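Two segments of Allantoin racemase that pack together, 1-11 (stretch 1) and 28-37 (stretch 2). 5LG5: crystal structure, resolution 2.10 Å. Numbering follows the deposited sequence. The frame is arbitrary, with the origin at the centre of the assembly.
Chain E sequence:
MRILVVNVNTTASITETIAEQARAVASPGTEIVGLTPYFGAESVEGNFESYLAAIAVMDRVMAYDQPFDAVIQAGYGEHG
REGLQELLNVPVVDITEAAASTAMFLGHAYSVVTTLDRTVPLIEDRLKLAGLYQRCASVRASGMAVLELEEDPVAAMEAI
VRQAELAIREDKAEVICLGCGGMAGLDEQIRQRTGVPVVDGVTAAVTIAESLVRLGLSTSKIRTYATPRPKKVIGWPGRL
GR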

ATOM      1  N   MET E   1      26.226  18.055  26.133  1.00 18.77           N
ATOM      2  CA  MET E   1      24.846  17.601  26.177  1.00 17.58           C
ATOM      3  C   MET E   1      24.799  16.272  26.904  1.00 15.66           C
ATOM      4  O   MET E   1      25.797  15.541  26.952  1.00 20.04           O
ATOM      5  CB  MET E   1      24.257  17.481  24.756  1.00 18.11           C
ATOM      6  CG  MET E   1      24.686  16.235  23.971  1.00 21.58           C
ATOM      7  SD  MET E   1      23.899  16.108  22.347  1.00 15.01           S
ATOM      8  CE  MET E   1      24.719  17.422  21.431  1.00 13.49           C
ATOM      9  N   ARG E   2      23.646  15.954  27.478  1.00 18.96           N
ATOM     10  CA  ARG E   2      23.458  14.662  28.125  1.00 17.28           C
ATOM     11  C   ARG E   2      22.342  13.866  27.462  1.00 17.08           C
ATOM     12  O   ARG E   2      21.216  14.354  27.309  1.00 13.07           O
ATOM     13  CB  ARG E   2      23.174  14.817  29.624  1.00 15.76           C
ATOM     14  CG  ARG E   2      22.853  13.480  30.295  1.00 20.21           C
ATOM     15  CD  ARG E   2      22.582  13.628  31.788  1.00 26.55           C
ATOM     16  NE  ARG E   2      23.809  13.922  32.524  1.00 27.17           N
ATOM     17  CZ  ARG E   2      24.017  15.038  33.212  1.00 33.29           C
ATOM     18  NH1 ARG E   2      23.072  15.972  33.267  1.00 25.18           N
ATOM     19  NH2 ARG E   2      25.171  15.219  33.838  1.00 30.94           N
ATOM     20  N   ILE E   3      22.667  12.637  27.072  1.00 16.24           N
ATOM     21  CA  ILE E   3      21.697  11.751  26.448  1.00 13.06           C
ATOM     22  C   ILE E   3      21.500  10.528  27.316  1.00 16.45           C
ATOM     23  O   ILE E   3      22.473   9.844  27.652  1.00 16.42           O
ATOM     24  CB  ILE E   3      22.163  11.303  25.035  1.00 11.97           C
ATOM     25  CG1 ILE E   3      22.497  12.524  24.165  1.00 13.71           C
ATOM     26  CG2 ILE E   3      21.122  10.446  24.354  1.00  9.01           C
ATOM     27  CD1 ILE E   3      22.982  12.153  22.773  1.00 11.09           C
ATOM     28  N   LEU E   4      20.254  10.281  27.721  1.00 14.07           N
ATOM     29  CA  LEU E   4      19.901   9.044  28.411  1.00 16.42           C
ATOM     30  C   LEU E   4      19.759   7.955  27.371  1.00 16.62           C
ATOM     31  O   LEU E   4      19.144   8.161  26.328  1.00 12.01           O
ATOM     32  CB  LEU E   4      18.598   9.155  29.215  1.00 14.56           C
ATOM     33  CG  LEU E   4      18.488   9.936  30.533  1.00 19.65           C
ATOM     34  CD1 LEU E   4      19.600  10.942  30.732  1.00 20.81           C
ATOM     35  CD2 LEU E   4      17.122  10.582  30.692  1.00 18.34           C
ATOM     36  N   VAL E   5      20.393   6.821  27.644  1.00 11.93           N
ATOM     37  CA  VAL E   5      20.280   5.645  26.819  1.00 12.83           C
ATOM     38  C   VAL E   5      19.649   4.574  27.689  1.00 14.70           C
ATOM     39  O   VAL E   5      20.285   4.063  28.603  1.00 15.63           O
ATOM     40  CB  VAL E   5      21.654   5.235  26.301  1.00 13.66           C
ATOM     41  CG1 VAL E   5      21.543   4.046  25.358  1.00 15.45           C
ATOM     42  CG2 VAL E   5      22.284   6.425  25.587  1.00 13.72           C
ATOM     43  N   VAL E   6      18.381   4.265  27.430  1.00 15.69           N
ATOM     44  CA  VAL E   6      17.609   3.440  28.347  1.00 10.54           C
ATOM     45  C   VAL E   6      17.409   2.036  27.811  1.00 11.97           C
ATOM     46  O   VAL E   6      16.861   1.829  26.729  1.00 15.28           O
ATOM     47  CB  VAL E   6      16.244   4.082  28.651  1.00 12.10           C
ATOM     48  CG1 VAL E   6      15.570   3.358  29.798  1.00 10.80           C
ATOM     49  CG2 VAL E   6      16.430   5.545  29.004  1.00 13.28           C
ATOM     50  N   ASN E   7      17.902   1.068  28.564  1.00 12.23           N
ATOM     51  CA  ASN E   7      17.694  -0.331  28.245  1.00 13.03           C
ATOM     52  C   ASN E   7      16.199  -0.597  28.378  1.00 14.74           C
ATOM     53  O   ASN E   7      15.530   0.019  29.218  1.00 15.18           O
ATOM     54  CB  ASN E   7      18.496  -1.171  29.234  1.00 17.27           C
ATOM     55  CG  ASN E   7      18.564  -2.644  28.863  1.00 16.91           C
ATOM     56  OD1 ASN E   7      17.973  -3.097  27.878  1.00 14.61           O
ATOM     57  ND2 ASN E   7      19.275  -3.408  29.687  1.00 14.50           N
ATOM     58  N   VAL E   8      15.646  -1.485  27.561  1.00 15.23           N
ATOM     59  CA  VAL E   8      14.223  -1.775  27.689  1.00 12.55           C
ATOM     60  C   VAL E   8      14.036  -2.897  28.692  1.00 16.50           C
ATOM     61  O   VAL E   8      12.943  -3.067  29.261  1.00 17.29           O
ATOM     62  CB  VAL E   8      13.565  -2.166  26.351  1.00 14.94           C
ATOM     63  CG1 VAL E   8      13.413  -0.930  25.447  1.00 14.76           C
ATOM     64  CG2 VAL E   8      14.386  -3.252  25.653  1.00 16.20           C
ATOM     65  N   ASN E   9      15.105  -3.652  28.922  1.00 14.60           N
ATOM     66  CA  ASN E   9      15.044  -4.739  29.892  1.00 14.35           C
ATOM     67  C   ASN E   9      15.757  -4.396  31.193  1.00 16.08           C
ATOM     68  O   ASN E   9      16.356  -3.325  31.322  1.00 17.35           O
ATOM     69  CB  ASN E   9      15.541  -6.079  29.295  1.00 14.17           C
ATOM     70  CG  ASN E   9      17.039  -6.110  29.035  1.00 16.45           C
ATOM     71  OD1 ASN E   9      17.846  -5.915  29.953  1.00 17.07           O
ATOM     72  ND2 ASN E   9      17.423  -6.443  27.795  1.00 12.76           N
ATOM     73  N   THR E  10      15.680  -5.294  32.165  1.00 18.47           N
ATOM     74  CA  THR E  10      16.214  -5.006  33.498  1.00 18.86           C
ATOM     75  C   THR E  10      17.593  -5.610  33.785  1.00 21.33           C
ATOM     76  O   THR E  10      18.052  -5.624  34.932  1.00 18.75           O
ATOM     77  CB  THR E  10      15.238  -5.472  34.569  1.00 20.78           C
ATOM     78  OG1 THR E  10      14.895  -6.846  34.325  1.00 18.64           O
ATOM     79  CG2 THR E  10      13.987  -4.620  34.507  1.00 16.89           C
ATOM     80  N   THR E  11      18.236  -6.130  32.749  1.00 16.57           N
ATOM     81  CA  THR E  11      19.561  -6.707  32.905  1.00 20.10           C
ATOM     82  C   THR E  11      20.616  -5.615  32.807  1.00 22.21           C
ATOM     83  O   THR E  11      20.934  -5.147  31.707  1.00 17.05           O
ATOM     84  CB  THR E  11      19.802  -7.794  31.863  1.00 19.66           C
ATOM     85  OG1 THR E  11      18.772  -8.785  31.999  1.00 20.62           O
ATOM     86  CG2 THR E  11      21.176  -8.439  32.049  1.00 20.65           C
ATOM     87  N   PRO E  28      32.702  14.742  21.387  1.00 21.49           N
ATOM     88  CA  PRO E  28      33.187  15.490  22.547  1.00 23.27           C
ATOM     89  C   PRO E  28      32.094  16.422  23.043  1.00 20.05           C
ATOM     90  O   PRO E  28      31.415  17.099  22.248  1.00 19.51           O
ATOM     91  CB  PRO E  28      34.370  16.299  21.987  1.00 24.06           C
ATOM     92  CG  PRO E  28      34.847  15.508  20.820  1.00 28.89           C
ATOM     93  CD  PRO E  28      33.595  14.891  20.221  1.00 21.03           C
ATOM     94  N   GLY E  29      31.900  16.420  24.357  1.00 19.38           N
ATOM     95  CA  GLY E  29      30.883  17.245  24.974  1.00 16.45           C
ATOM     96  C   GLY E  29      29.583  16.494  25.165  1.00 17.14           C
ATOM     97  O   GLY E  29      28.659  17.008  25.788  1.00 19.46           O
ATOM     98  N   THR E  30      29.508  15.271  24.653  1.00 16.79           N
ATOM     99  CA  THR E  30      28.313  14.458  24.848  1.00 13.63           C
ATOM    100  C   THR E  30      28.507  13.458  25.972  1.00 17.63           C
ATOM    101  O   THR E  30      29.386  12.598  25.910  1.00 21.51           O
ATOM    102  CB  THR E  30      27.916  13.711  23.568  1.00 16.20           C
ATOM    103  OG1 THR E  30      27.497  14.652  22.564  1.00 15.85           O
ATOM    104  CG2 THR E  30      26.787  12.741  23.854  1.00 18.97           C
ATOM    105  N   GLU E  31      27.685  13.574  27.005  1.00 17.04           N
ATOM    106  CA  GLU E  31      27.705  12.625  28.102  1.00 17.59           C
ATOM    107  C   GLU E  31      26.612  11.582  27.893  1.00 17.98           C
ATOM    108  O   GLU E  31      25.454  11.927  27.636  1.00 18.10           O
ATOM    109  CB  GLU E  31      27.507  13.336  29.444  1.00 14.88           C
ATOM    110  CG  GLU E  31      27.436  12.378  30.624  1.00 24.08           C
ATOM    111  CD  GLU E  31      27.113  13.071  31.935  1.00 28.04           C
ATOM    112  OE1 GLU E  31      26.938  12.354  32.944  1.00 27.92           O
ATOM    113  OE2 GLU E  31      27.032  14.324  31.959  1.00 30.36           O
ATOM    114  N   ILE E  32      26.982  10.314  27.996  1.00 14.65           N
ATOM    115  CA  ILE E  32      26.026   9.225  27.909  1.00 17.62           C
ATOM    116  C   ILE E  32      25.649   8.740  29.302  1.00 17.50           C
ATOM    117  O   ILE E  32      26.509   8.420  30.115  1.00 18.70           O
ATOM    118  CB  ILE E  32      26.609   8.023  27.133  1.00 20.63           C
ATOM    119  CG1 ILE E  32      26.944   8.415  25.689  1.00 18.60           C
ATOM    120  CG2 ILE E  32      25.634   6.861  27.156  1.00 16.75           C
ATOM    121  CD1 ILE E  32      25.737   8.907  24.879  1.00 13.75           C
ATOM    122  N   VAL E  33      24.355   8.695  29.591  1.00 19.34           N
ATOM    123  CA  VAL E  33      23.913   8.080  30.832  1.00 18.32           C
ATOM    124  C   VAL E  33      23.035   6.872  30.570  1.00 15.13           C
ATOM    125  O   VAL E  33      21.912   6.993  30.092  1.00 15.88           O
ATOM    126  CB  VAL E  33      23.164   9.072  31.703  1.00 19.17           C
ATOM    127  CG1 VAL E  33      22.713   8.391  32.975  1.00 17.69           C
ATOM    128  CG2 VAL E  33      24.066  10.266  32.003  1.00 18.14           C
ATOM    129  N   GLY E  34      23.554   5.698  30.894  1.00 16.73           N
ATOM    130  CA  GLY E  34      22.807   4.470  30.703  1.00 15.68           C
ATOM    131  C   GLY E  34      21.865   4.191  31.850  1.00 18.95           C
ATOM    132  O   GLY E  34      22.278   4.185  33.011  1.00 18.31           O
ATOM    133  N   LEU E  35      20.592   3.965  31.536  1.00 16.91           N
ATOM    134  CA  LEU E  35      19.599   3.695  32.575  1.00 12.09           C
ATOM    135  C   LEU E  35      18.969   2.321  32.417  1.00 14.42           C
ATOM    136  O   LEU E  35      18.659   1.886  31.304  1.00 17.89           O
ATOM    137  CB  LEU E  35      18.515   4.770  32.575  1.00 13.29           C
ATOM    138  CG  LEU E  35      18.971   6.205  32.809  1.00 19.64           C
ATOM    139  CD1 LEU E  35      17.770   7.115  32.772  1.00 14.67           C
ATOM    140  CD2 LEU E  35      19.704   6.312  34.162  1.00 14.39           C
ATOM    141  N   THR E  36      18.782   1.642  33.544  1.00 16.12           N
ATOM    142  CA  THR E  36      18.062   0.376  33.588  1.00 16.43           C
ATOM    143  C   THR E  36      16.729   0.635  34.277  1.00 18.24           C
ATOM    144  O   THR E  36      16.702   1.238  35.347  1.00 21.24           O
ATOM    145  CB  THR E  36      18.857  -0.687  34.370  1.00 22.13           C
ATOM    146  OG1 THR E  36      20.166  -0.829  33.792  1.00 18.41           O
ATOM    147  CG2 THR E  36      18.134  -2.034  34.336  1.00 20.08           C
ATOM    148  N   PRO E  37      15.611   0.209  33.661  1.00 18.29           N
ATOM    149  CA  PRO E  37      14.295   0.452  34.274  1.00 16.47           C
ATOM    150  C   PRO E  37      14.185  -0.190  35.652  1.00 19.03           C
ATOM    151  O   PRO E  37      14.891  -1.165  35.896  1.00 18.57           O
ATOM    152  CB  PRO E  37      13.323  -0.246  33.311  1.00 15.89           C
ATOM    153  CG  PRO E  37      14.048  -0.269  31.992  1.00 18.19           C
ATOM    154  CD  PRO E  37      15.501  -0.469  32.359  1.00 16.27           C
TER

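The contact is a parallel strand pair, and its strength lies in a backbone ladder in which the odd-numbered residues of both stretches do the bonding. Glu31 N donates to Met1 O (2.7 Å), Ile3 N to Glu31 O (2.9 Å), Val33 N to Ile3 O (2.9 Å), Val5 N to Val33 O (2.9 Å), Leu35 N to Val5 O (3.0 Å) and Asn7 N to Leu35 O (3.0 Å). The angles at hydrogen fall from near-linear in the first rungs to 154° for the bond from Asn7 N, the last in the ladder. At the other end the terminal amine, Met1 N, donates to Gly29 O at 2.7 Å; Gly29 has phi 94°, at which a CB would jam against the preceding carbonyl.

Successive side chains of each strand alternate between the two faces of the sheet. Arg2, Leu4 and Val6 share one face with Glu31, Val33 and Leu35. Its exposed end carries charge: both side chains are extended through chi1 and chi2, and the bend of Arg2 at chi3 (-72°, m) turns its end toward Glu31, leaving NH2 of Arg2 2.8 Å from OE2 of Glu31, a salt bridge whose hydrogen bond is weak at 118°. Val33 CG2 lies at the guanidinium edge, near its plane. Farther along, the face turns apolar, with Leu4 CG 3.7 Å from Leu35 CD1.

Ile3 and Val5 occupy the other face with Ile32, and all three are buried. Val5 CG2 meets Ile32 CG2 at 3.7 Å. Gly34, paired with Val5, adds no side chain here, but its CA approaches Val5 O at 3.3 Å in a CA-H...O contact.

Beyond the ladder, Pro37, which has no amide hydrogen to offer, packs its ring against carbonyls: CG is 3.2 Å from Asn7 O and CD 3.2 Å from Asn9 O. Asn7 OD1 accepts from Asn9 N (3.1 Å), bracing the turn. Thr36 turns its methyl CG2 to Thr10 CA (3.6 Å), while its hydroxyl is satisfied elsewhere in the structure.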